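Local coordinates for protein transcriptional regulator, TetR family (Thermus thermophilus, PDB 3VPR) that represses transcription as a TetR-family regulator, probably by binding cis-regulatory DNA through a helix-turn-helix motif, at residues A13-F16 with T17-Y21; N156-I159 with R160-R163; S36-A39 with L40-F44. All coordinates share one frame; numbering follows the deposited sequence.

Contact 1: residues A13-F16 with T17-Y21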
ATOM      1  N   ALA A  13      -1.240  15.989 -13.449  1.00 30.11           N
ATOM      2  CA  ALA A  13      -1.247  15.180 -12.241  1.00 39.35           C
ATOM      3  C   ALA A  13      -2.631  15.195 -11.574  1.00 42.50           C
ATOM      4  O   ALA A  13      -3.121  14.154 -11.142  1.00 37.35           O
ATOM      5  CB  ALA A  13      -0.182  15.670 -11.266  1.00 34.88           C
ATOM      6  N   LYS A  14      -3.261  16.365 -11.488  1.00 29.77           N
ATOM      7  CA  LYS A  14      -4.589  16.442 -10.878  1.00 30.84           C
ATOM      8  C   LYS A  14      -5.625  15.710 -11.724  1.00 34.03           C
ATOM      9  O   LYS A  14      -6.466  14.989 -11.199  1.00 38.24           O
ATOM     10  CB  LYS A  14      -5.038  17.888 -10.711  1.00 33.46           C
ATOM     11  CG  LYS A  14      -4.250  18.681  -9.702  1.00 42.51           C
ATOM     12  CD  LYS A  14      -4.798  20.102  -9.618  1.00 62.12           C
ATOM     13  CE  LYS A  14      -3.944  20.975  -8.713  1.00 71.32           C
ATOM     14  NZ  LYS A  14      -4.479  22.363  -8.636  1.00 88.20           N
ATOM     15  N   LEU A  15      -5.557  15.886 -13.036  1.00 36.13           N
ATOM     16  CA  LEU A  15      -6.522  15.245 -13.916  1.00 41.40           C
ATOM     17  C   LEU A  15      -6.390  13.725 -13.848  1.00 44.45           C
ATOM     18  O   LEU A  15      -7.392  13.018 -13.809  1.00 42.19           O
ATOM     19  CB  LEU A  15      -6.354  15.744 -15.354  1.00 28.85           C
ATOM     20  CG  LEU A  15      -7.326  15.111 -16.342  1.00 38.61           C
ATOM     21  CD1 LEU A  15      -8.759  15.386 -15.890  1.00 48.20           C
ATOM     22  CD2 LEU A  15      -7.087  15.669 -17.730  1.00 33.11           C
ATOM     23  N   PHE A  16      -5.157  13.229 -13.815  1.00 39.66           N
ATOM     24  CA  PHE A  16      -4.931  11.792 -13.729  1.00 41.25           C
ATOM     25  C   PHE A  16      -5.469  11.270 -12.400  1.00 43.92           C
ATOM     26  O   PHE A  16      -5.980  10.158 -12.328  1.00 50.35           O
ATOM     27  CB  PHE A  16      -3.443  11.451 -13.828  1.00 35.94           C
ATOM     28  CG  PHE A  16      -2.836  11.719 -15.177  1.00 39.72           C
ATOM     29  CD1 PHE A  16      -3.594  11.602 -16.336  1.00 33.45           C
ATOM     30  CD2 PHE A  16      -1.485  12.051 -15.288  1.00 31.29           C
ATOM     31  CE1 PHE A  16      -3.014  11.814 -17.593  1.00 32.74           C
ATOM     32  CE2 PHE A  16      -0.895  12.261 -16.530  1.00 30.72           C
ATOM     33  CZ  PHE A  16      -1.659  12.143 -17.689  1.00 38.80           C
ATOM     34  N   THR A  17      -5.338  12.068 -11.346  1.00 44.64           N
ATOM     35  CA  THR A  17      -5.835  11.677 -10.034  1.00 42.78           C
ATOM     36  C   THR A  17      -7.371  11.622 -10.043  1.00 48.81           C
ATOM     37  O   THR A  17      -7.973  10.765  -9.404  1.00 46.00           O
ATOM     38  CB  THR A  17      -5.366  12.678  -8.949  1.00 45.15           C
ATOM     39  OG1 THR A  17      -3.946  12.578  -8.794  1.00 39.04           O
ATOM     40  CG2 THR A  17      -6.050  12.391  -7.603  1.00 39.46           C
ATOM     41  N   GLU A  18      -7.991  12.536 -10.784  1.00 50.26           N
ATOM     42  CA  GLU A  18      -9.447  12.623 -10.877  1.00 55.08           C
ATOM     43  C   GLU A  18     -10.067  11.616 -11.848  1.00 52.30           C
ATOM     44  O   GLU A  18     -11.133  11.071 -11.575  1.00 55.88           O
ATOM     45  CB  GLU A  18      -9.863  14.046 -11.298  1.00 60.09           C
ATOM     46  CG  GLU A  18      -9.543  15.158 -10.278  1.00 58.93           C
ATOM     47  CD  GLU A  18      -9.522  16.568 -10.905  1.00 70.31           C
ATOM     48  OE1 GLU A  18      -9.357  17.563 -10.160  1.00 73.71           O
ATOM     49  OE2 GLU A  18      -9.657  16.686 -12.143  1.00 58.14           O
ATOM     50  N   LYS A  19      -9.402  11.380 -12.977  1.00 47.03           N
ATOM     51  CA  LYS A  19      -9.894  10.464 -14.008  1.00 43.67           C
ATOM     52  C   LYS A  19      -9.146   9.140 -14.158  1.00 47.19           C
ATOM     53  O   LYS A  19      -9.683   8.195 -14.728  1.00 51.10           O
ATOM     54  CB  LYS A  19      -9.850  11.118 -15.386  1.00 39.77           C
ATOM     55  CG  LYS A  19     -10.736  12.297 -15.616  1.00 46.16           C
ATOM     56  CD  LYS A  19     -10.789  12.577 -17.117  1.00 50.18           C
ATOM     57  CE  LYS A  19     -11.345  11.370 -17.873  1.00 52.81           C
ATOM     58  NZ  LYS A  19     -11.420  11.552 -19.349  1.00 65.69           N
ATOM     59  N   GLY A  20      -7.908   9.080 -13.686  1.00 43.60           N
ATOM     60  CA  GLY A  20      -7.125   7.864 -13.841  1.00 36.79           C
ATOM     61  C   GLY A  20      -6.215   8.081 -15.038  1.00 41.36           C
ATOM     62  O   GLY A  20      -6.649   8.669 -16.025  1.00 43.46           O
ATOM     63  N   TYR A  21      -4.973   7.612 -14.972  1.00 33.87           N
ATOM     64  CA  TYR A  21      -4.025   7.812 -16.069  1.00 41.14           C
ATOM     65  C   TYR A  21      -4.463   7.235 -17.398  1.00 47.46           C
ATOM     66  O   TYR A  21      -4.418   7.906 -18.435  1.00 49.29           O
ATOM     67  CB  TYR A  21      -2.654   7.215 -15.722  1.00 41.44           C
ATOM     68  CG  TYR A  21      -1.666   7.288 -16.873  1.00 43.97           C
ATOM     69  CD1 TYR A  21      -0.994   8.474 -17.165  1.00 47.01           C
ATOM     70  CD2 TYR A  21      -1.439   6.181 -17.701  1.00 41.31           C
ATOM     71  CE1 TYR A  21      -0.123   8.562 -18.252  1.00 42.32           C
ATOM     72  CE2 TYR A  21      -0.573   6.262 -18.791  1.00 38.31           C
ATOM     73  CZ  TYR A  21       0.081   7.458 -19.060  1.00 45.64           C
ATOM     74  OH  TYR A  21       0.921   7.565 -20.148  1.00 44.57           O
TER

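Contact 2: residues N156-I159 with R160-R163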
ATOM      1  N   ASN A 156       3.917   4.886   2.991  1.00 34.50           N
ATOM      2  CA  ASN A 156       3.308   4.754   1.662  1.00 38.68           C
ATOM      3  C   ASN A 156       1.853   4.294   1.652  1.00 43.17           C
ATOM      4  O   ASN A 156       1.082   4.739   0.806  1.00 44.02           O
ATOM      5  CB  ASN A 156       4.144   3.839   0.758  1.00 38.75           C
ATOM      6  CG  ASN A 156       5.513   4.424   0.448  1.00 46.25           C
ATOM      7  OD1 ASN A 156       5.704   5.632   0.551  1.00 39.58           O
ATOM      8  ND2 ASN A 156       6.469   3.572   0.061  1.00 32.16           N
ATOM      9  N   TRP A 157       1.465   3.416   2.574  1.00 31.04           N
ATOM     10  CA  TRP A 157       0.073   2.976   2.610  1.00 41.01           C
ATOM     11  C   TRP A 157      -0.844   4.180   2.825  1.00 40.89           C
ATOM     12  O   TRP A 157      -2.017   4.128   2.476  1.00 57.71           O
ATOM     13  CB  TRP A 157      -0.159   1.954   3.723  1.00 38.26           C
ATOM     14  CG  TRP A 157      -1.526   1.288   3.681  1.00 54.53           C
ATOM     15  CD1 TRP A 157      -2.455   1.239   4.691  1.00 46.91           C
ATOM     16  CD2 TRP A 157      -2.072   0.513   2.605  1.00 50.97           C
ATOM     17  NE1 TRP A 157      -3.536   0.482   4.309  1.00 50.01           N
ATOM     18  CE2 TRP A 157      -3.328   0.026   3.035  1.00 49.37           C
ATOM     19  CE3 TRP A 157      -1.622   0.185   1.320  1.00 61.74           C
ATOM     20  CZ2 TRP A 157      -4.136  -0.779   2.224  1.00 58.18           C
ATOM     21  CZ3 TRP A 157      -2.427  -0.618   0.511  1.00 62.93           C
ATOM     22  CH2 TRP A 157      -3.672  -1.087   0.969  1.00 64.15           C
HETATM   23  N   MSE A 158      -0.315   5.263   3.391  1.00 42.52           N
HETATM   24  CA  MSE A 158      -1.111   6.475   3.610  1.00 47.68           C
HETATM   25  C   MSE A 158      -1.749   6.972   2.304  1.00 50.19           C
HETATM   26  O   MSE A 158      -2.802   7.619   2.318  1.00 51.26           O
HETATM   27  CB  MSE A 158      -0.248   7.600   4.195  1.00 44.70           C
HETATM   28  CG  MSE A 158      -0.002   7.533   5.700  1.00 58.11           C
HETATM   29 SE   MSE A 158       1.056   9.057   6.356  1.00 67.62          SE
HETATM   30  CE  MSE A 158      -0.326  10.404   6.336  1.00 54.82           C
ATOM     31  N   ILE A 159      -1.097   6.672   1.183  1.00 47.19           N
ATOM     32  CA  ILE A 159      -1.579   7.062  -0.142  1.00 54.20           C
ATOM     33  C   ILE A 159      -2.973   6.491  -0.419  1.00 60.43           C
ATOM     34  O   ILE A 159      -3.673   6.953  -1.319  1.00 62.42           O
ATOM     35  CB  ILE A 159      -0.597   6.571  -1.256  1.00 61.69           C
ATOM     36  CG1 ILE A 159       0.773   7.241  -1.073  1.00 55.84           C
ATOM     37  CG2 ILE A 159      -1.164   6.876  -2.651  1.00 53.80           C
ATOM     38  CD1 ILE A 159       1.891   6.638  -1.930  1.00 54.15           C
ATOM     39  N   ARG A 160      -3.379   5.500   0.368  1.00 60.07           N
ATOM     40  CA  ARG A 160      -4.676   4.861   0.188  1.00 63.95           C
ATOM     41  C   ARG A 160      -5.753   5.285   1.175  1.00 67.58           C
ATOM     42  O   ARG A 160      -6.942   5.196   0.867  1.00 67.11           O
ATOM     43  CB  ARG A 160      -4.522   3.339   0.250  1.00 69.11           C
ATOM     44  CG  ARG A 160      -3.945   2.715  -1.011  1.00 75.94           C
ATOM     45  CD  ARG A 160      -4.899   2.897  -2.182  1.00 86.03           C
ATOM     46  NE  ARG A 160      -4.524   2.102  -3.348  1.00 85.60           N
ATOM     47  CZ  ARG A 160      -4.405   0.777  -3.350  1.00 85.12           C
ATOM     48  NH1 ARG A 160      -4.625   0.075  -2.242  1.00 82.42           N
ATOM     49  NH2 ARG A 160      -4.081   0.149  -4.471  1.00 86.95           N
ATOM     50  N   TRP A 161      -5.355   5.739   2.358  1.00 63.25           N
ATOM     51  CA  TRP A 161      -6.344   6.136   3.351  1.00 66.68           C
ATOM     52  C   TRP A 161      -6.296   7.590   3.804  1.00 70.51           C
ATOM     53  O   TRP A 161      -7.254   8.075   4.406  1.00 68.93           O
ATOM     54  CB  TRP A 161      -6.259   5.237   4.588  1.00 59.43           C
ATOM     55  CG  TRP A 161      -4.964   5.347   5.368  1.00 63.43           C
ATOM     56  CD1 TRP A 161      -3.838   4.591   5.200  1.00 46.89           C
ATOM     57  CD2 TRP A 161      -4.684   6.246   6.455  1.00 54.05           C
ATOM     58  NE1 TRP A 161      -2.882   4.958   6.115  1.00 58.40           N
ATOM     59  CE2 TRP A 161      -3.374   5.972   6.895  1.00 52.91           C
ATOM     60  CE3 TRP A 161      -5.415   7.256   7.095  1.00 53.45           C
ATOM     61  CZ2 TRP A 161      -2.779   6.669   7.955  1.00 57.34           C
ATOM     62  CZ3 TRP A 161      -4.822   7.949   8.152  1.00 49.68           C
ATOM     63  CH2 TRP A 161      -3.517   7.652   8.568  1.00 45.98           C
ATOM     64  N   PHE A 162      -5.197   8.292   3.532  1.00 66.33           N
ATOM     65  CA  PHE A 162      -5.116   9.681   3.966  1.00 66.39           C
ATOM     66  C   PHE A 162      -6.006  10.586   3.141  1.00 66.47           C
ATOM     67  O   PHE A 162      -5.911  10.626   1.912  1.00 66.59           O
ATOM     68  CB  PHE A 162      -3.691  10.224   3.896  1.00 71.54           C
ATOM     69  CG  PHE A 162      -3.565  11.630   4.423  1.00 61.71           C
ATOM     70  CD1 PHE A 162      -3.654  11.881   5.788  1.00 59.33           C
ATOM     71  CD2 PHE A 162      -3.384  12.702   3.556  1.00 54.77           C
ATOM     72  CE1 PHE A 162      -3.560  13.183   6.286  1.00 55.53           C
ATOM     73  CE2 PHE A 162      -3.290  14.007   4.043  1.00 57.38           C
ATOM     74  CZ  PHE A 162      -3.378  14.247   5.415  1.00 39.90           C
ATOM     75  N   ARG A 163      -6.863  11.328   3.830  1.00 68.83           N
ATOM     76  CA  ARG A 163      -7.772  12.238   3.163  1.00 69.28           C
ATOM     77  C   ARG A 163      -7.245  13.665   3.208  1.00 72.73           C
ATOM     78  O   ARG A 163      -7.108  14.251   4.283  1.00 70.88           O
ATOM     79  CB  ARG A 163      -9.158  12.172   3.814  1.00 66.41           C
TER

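Contact 3: residues S36-A39 with L40-F44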
ATOM      1  N   SER A  36      -3.412  23.233 -27.537  1.00 44.14           N
ATOM      2  CA  SER A  36      -3.621  22.277 -28.617  1.00 41.46           C
ATOM      3  C   SER A  36      -2.778  21.046 -28.262  1.00 48.53           C
ATOM      4  O   SER A  36      -1.844  21.128 -27.449  1.00 40.94           O
ATOM      5  CB  SER A  36      -3.147  22.863 -29.946  1.00 49.16           C
ATOM      6  OG  SER A  36      -1.815  23.341 -29.844  1.00 45.69           O
ATOM      7  N   LYS A  37      -3.123  19.910 -28.856  1.00 43.78           N
ATOM      8  CA  LYS A  37      -2.391  18.676 -28.620  1.00 47.91           C
ATOM      9  C   LYS A  37      -0.947  18.880 -29.073  1.00 50.08           C
ATOM     10  O   LYS A  37      -0.024  18.276 -28.529  1.00 40.62           O
ATOM     11  CB  LYS A  37      -3.016  17.532 -29.415  1.00 47.85           C
ATOM     12  CG  LYS A  37      -4.440  17.195 -29.021  1.00 52.34           C
ATOM     13  CD  LYS A  37      -5.042  16.207 -30.012  1.00 65.02           C
ATOM     14  CE  LYS A  37      -5.131  16.818 -31.412  1.00 73.48           C
ATOM     15  NZ  LYS A  37      -5.508  15.817 -32.455  1.00 81.96           N
ATOM     16  N   ALA A  38      -0.765  19.740 -30.071  1.00 35.05           N
ATOM     17  CA  ALA A  38       0.560  20.023 -30.606  1.00 46.30           C
ATOM     18  C   ALA A  38       1.441  20.653 -29.538  1.00 46.05           C
ATOM     19  O   ALA A  38       2.618  20.309 -29.404  1.00 42.90           O
ATOM     20  CB  ALA A  38       0.457  20.958 -31.825  1.00 44.20           C
ATOM     21  N   ALA A  39       0.863  21.581 -28.782  1.00 38.52           N
ATOM     22  CA  ALA A  39       1.597  22.260 -27.724  1.00 40.54           C
ATOM     23  C   ALA A  39       2.066  21.261 -26.664  1.00 42.02           C
ATOM     24  O   ALA A  39       3.178  21.382 -26.130  1.00 34.72           O
ATOM     25  CB  ALA A  39       0.718  23.335 -27.090  1.00 29.70           C
ATOM     26  N   LEU A  40       1.213  20.281 -26.361  1.00 40.83           N
ATOM     27  CA  LEU A  40       1.542  19.256 -25.372  1.00 36.32           C
ATOM     28  C   LEU A  40       2.674  18.368 -25.873  1.00 36.32           C
ATOM     29  O   LEU A  40       3.629  18.104 -25.145  1.00 31.75           O
ATOM     30  CB  LEU A  40       0.321  18.387 -25.054  1.00 40.63           C
ATOM     31  CG  LEU A  40      -0.723  19.016 -24.135  1.00 44.86           C
ATOM     32  CD1 LEU A  40      -1.815  17.989 -23.798  1.00 41.42           C
ATOM     33  CD2 LEU A  40      -0.035  19.481 -22.869  1.00 39.58           C
ATOM     34  N   TYR A  41       2.567  17.913 -27.116  1.00 24.28           N
ATOM     35  CA  TYR A  41       3.601  17.070 -27.684  1.00 32.40           C
ATOM     36  C   TYR A  41       4.940  17.804 -27.782  1.00 37.96           C
ATOM     37  O   TYR A  41       5.999  17.205 -27.580  1.00 33.42           O
ATOM     38  CB  TYR A  41       3.168  16.568 -29.062  1.00 32.65           C
ATOM     39  CG  TYR A  41       2.106  15.480 -29.001  1.00 40.10           C
ATOM     40  CD1 TYR A  41       2.292  14.339 -28.220  1.00 39.26           C
ATOM     41  CD2 TYR A  41       0.935  15.581 -29.737  1.00 37.70           C
ATOM     42  CE1 TYR A  41       1.334  13.327 -28.180  1.00 45.28           C
ATOM     43  CE2 TYR A  41      -0.024  14.576 -29.706  1.00 40.82           C
ATOM     44  CZ  TYR A  41       0.177  13.454 -28.928  1.00 36.05           C
ATOM     45  OH  TYR A  41      -0.785  12.469 -28.888  1.00 45.87           O
ATOM     46  N   HIS A  42       4.888  19.101 -28.080  1.00 35.49           N
ATOM     47  CA  HIS A  42       6.099  19.913 -28.209  1.00 33.12           C
ATOM     48  C   HIS A  42       6.880  19.993 -26.901  1.00 34.78           C
ATOM     49  O   HIS A  42       8.114  19.998 -26.914  1.00 31.49           O
ATOM     50  CB  HIS A  42       5.756  21.338 -28.652  1.00 29.08           C
ATOM     51  CG  HIS A  42       5.305  21.451 -30.075  1.00 35.57           C
ATOM     52  ND1 HIS A  42       4.810  22.627 -30.599  1.00 43.30           N
ATOM     53  CD2 HIS A  42       5.250  20.539 -31.077  1.00 41.43           C
ATOM     54  CE1 HIS A  42       4.467  22.435 -31.863  1.00 42.09           C
ATOM     55  NE2 HIS A  42       4.724  21.176 -32.178  1.00 36.20           N
ATOM     56  N   HIS A  43       6.157  20.059 -25.781  1.00 25.31           N
ATOM     57  CA  HIS A  43       6.785  20.171 -24.470  1.00 26.64           C
ATOM     58  C   HIS A  43       7.190  18.851 -23.848  1.00 34.73           C
ATOM     59  O   HIS A  43       8.114  18.809 -23.046  1.00 37.44           O
ATOM     60  CB  HIS A  43       5.856  20.877 -23.480  1.00 31.99           C
ATOM     61  CG  HIS A  43       5.689  22.338 -23.737  1.00 40.31           C
ATOM     62  ND1 HIS A  43       4.770  22.837 -24.634  1.00 43.78           N
ATOM     63  CD2 HIS A  43       6.331  23.413 -23.216  1.00 37.14           C
ATOM     64  CE1 HIS A  43       4.849  24.156 -24.651  1.00 44.57           C
ATOM     65  NE2 HIS A  43       5.788  24.531 -23.800  1.00 44.38           N
ATOM     66  N   PHE A  44       6.513  17.773 -24.236  1.00 29.95           N
ATOM     67  CA  PHE A  44       6.768  16.464 -23.653  1.00 36.91           C
ATOM     68  C   PHE A  44       6.969  15.289 -24.610  1.00 33.10           C
ATOM     69  O   PHE A  44       7.430  14.241 -24.195  1.00 37.50           O
ATOM     70  CB  PHE A  44       5.633  16.143 -22.683  1.00 31.93           C
ATOM     71  CG  PHE A  44       5.594  17.053 -21.496  1.00 35.61           C
ATOM     72  CD1 PHE A  44       6.482  16.873 -20.441  1.00 31.34           C
ATOM     73  CD2 PHE A  44       4.714  18.126 -21.458  1.00 36.40           C
ATOM     74  CE1 PHE A  44       6.495  17.757 -19.365  1.00 35.28           C
ATOM     75  CE2 PHE A  44       4.717  19.018 -20.386  1.00 37.86           C
ATOM     76  CZ  PHE A  44       5.606  18.837 -19.340  1.00 31.95           C
TER

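Contact 1: residues A13-F16 with T17-Y21
From A13 to K19 the chain keeps regular i to i+4 bonding, T17 N to A13 O, E18 N to K14 O and K19 N to L15 O, and closes with G20 N on F16 O at 2.6 Å, where the donor stands 37° above the carbonyl plane. A13 O carries two donors: T17 OG1 also reaches it, at 2.9 Å, from the opposite face of the carbonyl plane to T17 N. With OG1 anti to the carbonyl carbon (chi1 -67°), the hydroxyl folds back along the helix. On another side L15 and K19 run alongside each other, L15 CD1 lying 3.7 Å from K19 CD, while K19 NZ goes on to a salt bridge with D28. Just past the helix Y21 lies alongside F16. Y21 CD1 sits over the centre of one F16 face, 3.8 Å from F16 CZ, and the planes meet at 65° with centroids 5.0 Å apart, a T-shaped pair. L29 and I54 of other helices pack against F16. G20 has positive phi, and its backbone angles would jam a CB against the preceding carbonyl oxygen; this is a glycine C-terminal cap, closing the first helix of the TetR-type DNA-binding domain.

Contact 2: residues N156-I159 with R160-R163
W157 offers a face to R160 one turn ahead: R160 CG stands 4.2 Å from the centroid of the six-membered ring, 21° off its normal, a CH-pi contact. R160 NH1 comes within 3.5 Å of W157 CH2, but ring and guanidinium planes are 63° apart, so the two groups are not stacked flat. At the other end of the indole W157 CD1 meets W161 CD1 at 3.7 Å, the five-membered rings inclined obliquely to each other. W157 O takes R160 N, an i to i+3 bond with the donor well above the carbonyl plane; the helix is weakly bonded here. Next comes selenomethionine M158, whose carbonyl receives F162 N in its own plane at 2.8 Å and W161 N only weakly. Its CG lies 3.7 Å from W161 CZ2, while a bend at chi3 brings CE within 3.7 Å of F162 CD1. I159 turns to F90 of helix 75-92, which M158 also touches. W161 has CG between backbone N and carbonyl carbon (chi1 65°), which swings the indole back beneath M158 O. An alanine at W161 is likely to open a gap beside W157 CD1 and M158 CG. Helix 170-183 covers W161 through V173 and Y177, and the second subunit packs on W157 and R160 and sets its R149 against W161 as a cation-pi partner.

Contact 3: residues S36-A39 with L40-F44
L40 N bonds weakly, at 3.4 Å, to S36 O at the start of helix 37-44, the second helix of the predicted helix-turn-helix motif and, by analogy with other TetR-family proteins, its recognition helix. S36 is the N-cap, and its OG accepts a weak bond from A39 N, so this first turn is held by long bonds. L40 itself is buried: its side chain packs on L29 and A30 of helix 26-33 and on I8 of helix 4-19, so this side of the helix faces the rest of the domain. Y41 follows with a normal helical bond, its N lying 3.0 Å from K37 O. The rim of its ring comes close to the same oxygen obliquely, Y41 CD2 lying 3.1 Å from K37 O, and V26 touches the side chain from helix 26-33. H42 N is bonded to A38 O at 2.9 Å. The imidazole of H42 then folds back above that oxygen, because CG is anti to the carbonyl carbon (chi1 -71°); A38 O stands 3.0 Å above the ring plane, offset toward the rim, and the H42 ND1 to A38 O geometry is too poor for a hydrogen bond. Thus H42 meets a carbonyl with its face, whereas its neighbour H43 meets one with its edge. H43 makes two bonds to A39 O, which its N and its ring approach from opposite faces of the carbonyl plane. The backbone bond is the longer, at 3.3 Å. The ring bond has ND1 as donor, which places a proton on that nitrogen: H43 ND1 lies 2.6 Å from A39 O, the N-H...O angle is 177°, and the oxygen is only 2° out of the imidazole plane. F44 completes the segment by turning inward, against I8, L9 and I50, with R5 as a cation-pi partner, while F44 N bonds to L40 O at 3.0 Å.

Overall arrangement
Contacts 1 and 3 share the N-terminal DNA-binding region, their centres 18 Å apart and their nearest atoms about 8 Å apart. They do not touch, but L29 bridges them, packing on L15 and F16 of the first and on L40 of the third. Both also have a carbonyl oxygen gripped by the backbone N and side chain of one residue four positions on. Contact 2 belongs to the C-terminal domain and, alone of the three, meets the second subunit. Its centre is 16 Å from contact 1 and 33 Å from contact 3, so contact 1 lies between the subunit interface and the helix that probably reads DNA.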